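Local coordinates for dihydropteroate synthase (Clostridioides difficile, PDB 6PZ2), which catalyses the condensation of a dihydropterin pyrophosphate with 4-aminobenzoate to give dihydropteroate, a step of bacterial folate synthesis and the target of sulfonamide drugs, at the interface of chains A and B. Residues are numbered along the deposited sequence; one frame, centred on the assembly and turned at random. Chains: chain A/B, Dihydropteroate synthase.

The interface of chains A and B. Residues chain A 193, 216, 219-220, 229-230, 233-234, 237; chain B 236, 256-257, 259-261, 264.
B:Met260, with 73 Å² hidden by the partner, buries more surface than any other residue of this largely apolar dimer interface. Its CG stands anti to the backbone N (chi1 -170°), and bends at chi2 and chi3 fold the thioether over the A chain. CG rests on the backbone of A:Gly230, 3.8 Å from its CA, where the lack of a side chain lets the methionine lie against the bare helix surface. Farther out, the methionine side chain crosses those of A:Ile216 and A:Val219 at about right angles, its SD 4.0 Å from CB of A:Val219; an unbranched, flexible chain can bend twice to follow this surface.

A:Leu220 forms the second focus. Its CD2 methyl reaches obliquely across B:Met256, 3.8 Å from SD, and also packs on CB of B:Arg259. B:Met256 is itself bent, and its CB lies 3.4 Å from CG of A:Glu229. Those two side chains run side by side in the same direction, so the glutamate contributes its aliphatic stem, with CG almost eclipsed with the backbone N (chi1 14°), a strained torsion, and a bend at chi2. CG1 of A:Val219 sits against the backbone O of B:Arg259, while the arginine side chain, extended from CG to NE, carries NH2 to a water at 2.9 Å, which in turn meets the backbone O of A:Val219; the patch has no direct polar bond between chains.

Toward the other end, CG1 of B:Val236 fits against CG of A:Leu237 at 3.5 Å, while CD1 of that leucine meets CD1 of B:Ile264 tip to tip. A:Ala233, small enough for close helix packing, faces B:Val236 and B:Met260. OG1 of B:Thr261 hydrogen-bonds O of B:Ala257 within its own helix, at 2.8 Å and above the carbonyl plane, which probably lowers the cost of placing a hydroxyl beside the methyl of A:Ala233.

Helix 228-240 of chain A thus packs against helices 228-240 and 251-265 of chain B, flanked by helix 214-217 and the loop after it, outside the TIM barrel; two-fold symmetry repeats the patch.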
ATOM      1  N   LEU A 193      13.846   3.564  -4.392  1.00 26.78           N
ATOM      2  CA  LEU A 193      12.457   3.647  -3.941  1.00 31.09           C
ATOM      3  C   LEU A 193      12.344   4.623  -2.767  1.00 32.88           C
ATOM      4  O   LEU A 193      11.461   5.498  -2.772  1.00 33.91           O
ATOM      5  CB  LEU A 193      11.981   2.245  -3.560  1.00 31.01           C
ATOM      6  CG  LEU A 193      11.709   1.292  -4.719  1.00 32.39           C
ATOM      7  CD1 LEU A 193      11.391  -0.103  -4.213  1.00 32.09           C
ATOM      8  CD2 LEU A 193      10.567   1.800  -5.591  1.00 34.55           C
ATOM      9  N   ILE A 216      11.010  -7.140  -4.743  1.00 32.42           N
ATOM     10  CA  ILE A 216       9.935  -7.461  -3.845  1.00 31.32           C
ATOM     11  C   ILE A 216      10.096  -8.902  -3.355  1.00 31.91           C
ATOM     12  O   ILE A 216       9.956  -9.188  -2.168  1.00 31.00           O
ATOM     13  CB  ILE A 216       8.589  -7.241  -4.541  1.00 28.55           C
ATOM     14  CG1 ILE A 216       8.456  -5.781  -4.967  1.00 30.78           C
ATOM     15  CG2 ILE A 216       7.489  -7.701  -3.620  1.00 30.19           C
ATOM     16  CD1 ILE A 216       7.194  -5.508  -5.735  1.00 37.86           C
ATOM     17  N   VAL A 219      12.076  -9.580  -0.273  1.00 36.75           N
ATOM     18  CA  VAL A 219      11.449  -9.262   1.020  1.00 36.18           C
ATOM     19  C   VAL A 219      10.318 -10.268   1.267  1.00 34.04           C
ATOM     20  O   VAL A 219      10.080 -10.705   2.376  1.00 34.29           O
ATOM     21  CB  VAL A 219      10.942  -7.804   1.040  1.00 38.62           C
ATOM     22  CG1 VAL A 219      10.174  -7.445   2.309  1.00 41.50           C
ATOM     23  CG2 VAL A 219      12.088  -6.833   0.844  1.00 36.41           C
ATOM     24  N   LEU A 220       9.632 -10.647   0.205  1.00 33.50           N
ATOM     25  CA  LEU A 220       8.506 -11.533   0.260  1.00 35.15           C
ATOM     26  C   LEU A 220       8.781 -12.762  -0.613  1.00 40.26           C
ATOM     27  O   LEU A 220       8.322 -12.793  -1.761  1.00 41.54           O
ATOM     28  CB  LEU A 220       7.278 -10.778  -0.268  1.00 34.50           C
ATOM     29  CG  LEU A 220       6.990  -9.432   0.383  1.00 33.91           C
ATOM     30  CD1 LEU A 220       5.748  -8.799  -0.229  1.00 34.82           C
ATOM     31  CD2 LEU A 220       6.787  -9.603   1.878  1.00 38.65           C
ATOM     32  N   GLU A 229       1.022  -7.719  -2.635  1.00 32.58           N
ATOM     33  CA  GLU A 229       0.873  -6.692  -1.605  1.00 33.94           C
ATOM     34  C   GLU A 229       2.174  -5.890  -1.524  1.00 32.90           C
ATOM     35  O   GLU A 229       2.111  -4.691  -1.252  1.00 27.90           O
ATOM     36  CB  GLU A 229       0.321  -7.071  -0.222  1.00 36.90           C
ATOM     37  CG  GLU A 229       0.216  -8.506   0.206  1.00 43.11           C
ATOM     38  CD  GLU A 229      -0.667  -9.473  -0.555  1.00 47.23           C
ATOM     39  OE1 GLU A 229      -1.889  -9.245  -0.628  1.00 45.15           O
ATOM     40  OE2 GLU A 229      -0.087 -10.464  -1.058  1.00 46.28           O
ATOM     41  N   GLY A 230       3.316  -6.476  -1.859  1.00 28.87           N
ATOM     42  CA  GLY A 230       4.543  -5.680  -1.999  1.00 28.22           C
ATOM     43  C   GLY A 230       4.445  -4.633  -3.097  1.00 26.29           C
ATOM     44  O   GLY A 230       4.899  -3.487  -2.955  1.00 26.65           O
ATOM     45  N   ALA A 233       2.426  -1.865  -2.051  1.00 26.82           N
ATOM     46  CA  ALA A 233       3.147  -0.970  -1.180  1.00 28.00           C
ATOM     47  C   ALA A 233       3.962   0.032  -2.005  1.00 30.10           C
ATOM     48  O   ALA A 233       3.962   1.247  -1.698  1.00 29.72           O
ATOM     49  CB  ALA A 233       4.029  -1.754  -0.237  1.00 32.84           C
ATOM     50  N   THR A 234       4.640  -0.450  -3.054  1.00 26.86           N
ATOM     51  CA  THR A 234       5.494   0.459  -3.841  1.00 25.78           C
ATOM     52  C   THR A 234       4.637   1.420  -4.681  1.00 23.80           C
ATOM     53  O   THR A 234       5.009   2.573  -4.890  1.00 26.59           O
ATOM     54  CB  THR A 234       6.458  -0.328  -4.734  1.00 27.82           C
ATOM     55  OG1 THR A 234       5.682  -1.054  -5.682  1.00 27.43           O
ATOM     56  CG2 THR A 234       7.316  -1.302  -3.948  1.00 27.48           C
ATOM     57  N   LEU A 237       3.639   4.211  -1.994  1.00 26.77           N
ATOM     58  CA  LEU A 237       4.783   5.032  -1.646  1.00 29.87           C
ATOM     59  C   LEU A 237       5.216   5.871  -2.851  1.00 28.32           C
ATOM     60  O   LEU A 237       5.610   7.042  -2.697  1.00 26.75           O
ATOM     61  CB  LEU A 237       5.925   4.115  -1.172  1.00 29.55           C
ATOM     62  CG  LEU A 237       5.614   3.342   0.109  1.00 30.14           C
ATOM     63  CD1 LEU A 237       6.662   2.274   0.398  1.00 31.19           C
ATOM     64  CD2 LEU A 237       5.504   4.284   1.297  1.00 30.74           C
TER
ATOM     65  N   VAL B 236       0.516   1.233   4.759  1.00 30.86           N
ATOM     66  CA  VAL B 236       1.835   1.539   4.148  1.00 29.71           C
ATOM     67  C   VAL B 236       2.250   2.982   4.455  1.00 28.55           C
ATOM     68  O   VAL B 236       3.379   3.256   4.884  1.00 26.80           O
ATOM     69  CB  VAL B 236       1.798   1.250   2.629  1.00 30.80           C
ATOM     70  CG1 VAL B 236       3.008   1.782   1.874  1.00 31.21           C
ATOM     71  CG2 VAL B 236       1.679  -0.242   2.397  1.00 31.07           C
ATOM     72  N   MET B 256       2.317  -8.549   4.820  1.00 29.75           N
ATOM     73  CA  MET B 256       3.182  -8.600   3.624  1.00 31.76           C
ATOM     74  C   MET B 256       3.501  -7.170   3.167  1.00 30.55           C
ATOM     75  O   MET B 256       4.658  -6.848   2.954  1.00 27.07           O
ATOM     76  CB  MET B 256       2.546  -9.386   2.469  1.00 32.08           C
ATOM     77  CG  MET B 256       2.327 -10.852   2.745  1.00 32.85           C
ATOM     78  SD  MET B 256       3.861 -11.645   3.285  1.00 41.99           S
ATOM     79  CE  MET B 256       3.655 -11.842   5.050  1.00 49.76           C
ATOM     80  N   ALA B 257       2.505  -6.271   3.105  1.00 26.85           N
ATOM     81  CA  ALA B 257       2.733  -4.874   2.741  1.00 23.96           C
ATOM     82  C   ALA B 257       3.641  -4.161   3.756  1.00 26.14           C
ATOM     83  O   ALA B 257       4.490  -3.301   3.407  1.00 28.11           O
ATOM     84  CB  ALA B 257       1.378  -4.176   2.620  1.00 28.19           C
ATOM     85  N   ARG B 259       5.946  -5.537   5.612  1.00 25.69           N
ATOM     86  CA  ARG B 259       7.357  -5.978   5.459  1.00 30.00           C
ATOM     87  C   ARG B 259       8.026  -5.245   4.294  1.00 27.89           C
ATOM     88  O   ARG B 259       9.164  -4.847   4.409  1.00 30.11           O
ATOM     89  CB  ARG B 259       7.397  -7.485   5.219  1.00 28.06           C
ATOM     90  CG  ARG B 259       7.076  -8.261   6.485  1.00 31.36           C
ATOM     91  CD  ARG B 259       7.266  -9.745   6.293  1.00 32.19           C
ATOM     92  NE  ARG B 259       7.067 -10.459   7.534  1.00 34.10           N
ATOM     93  CZ  ARG B 259       6.967 -11.782   7.626  1.00 38.38           C
ATOM     94  NH1 ARG B 259       6.833 -12.346   8.815  1.00 33.58           N
ATOM     95  NH2 ARG B 259       7.035 -12.538   6.541  1.00 34.14           N
ATOM     96  N   MET B 260       7.267  -4.968   3.229  1.00 28.92           N
ATOM     97  CA  MET B 260       7.820  -4.304   2.079  1.00 27.81           C
ATOM     98  C   MET B 260       8.137  -2.872   2.492  1.00 31.59           C
ATOM     99  O   MET B 260       9.222  -2.379   2.241  1.00 31.07           O
ATOM    100  CB  MET B 260       6.872  -4.357   0.871  1.00 30.15           C
ATOM    101  CG  MET B 260       7.524  -3.888  -0.429  1.00 33.14           C
ATOM    102  SD  MET B 260       8.942  -4.957  -0.891  1.00 32.62           S
ATOM    103  CE  MET B 260      10.095  -3.744  -1.521  1.00 33.32           C
ATOM    104  N   THR B 261       7.216  -2.245   3.218  1.00 28.28           N
ATOM    105  CA  THR B 261       7.444  -0.891   3.663  1.00 29.67           C
ATOM    106  C   THR B 261       8.588  -0.840   4.685  1.00 28.83           C
ATOM    107  O   THR B 261       9.422   0.078   4.660  1.00 28.59           O
ATOM    108  CB  THR B 261       6.144  -0.305   4.235  1.00 28.95           C
ATOM    109  OG1 THR B 261       5.039  -0.598   3.373  1.00 27.03           O
ATOM    110  CG2 THR B 261       6.279   1.176   4.453  1.00 29.66           C
ATOM    111  N   ILE B 264      11.961  -0.701   3.087  1.00 31.52           N
ATOM    112  CA  ILE B 264      12.323   0.574   2.467  1.00 32.66           C
ATOM    113  C   ILE B 264      12.679   1.639   3.522  1.00 36.62           C
ATOM    114  O   ILE B 264      13.588   2.420   3.296  1.00 38.96           O
ATOM    115  CB  ILE B 264      11.174   1.041   1.546  1.00 33.26           C
ATOM    116  CG1 ILE B 264      10.927   0.059   0.398  1.00 35.20           C
ATOM    117  CG2 ILE B 264      11.399   2.456   1.030  1.00 36.10           C
ATOM    118  CD1 ILE B 264       9.603   0.281  -0.315  1.00 37.63           C
TER
HETATM  119  O   HOH W   1       8.361 -12.210   3.955  1.00 45.30           O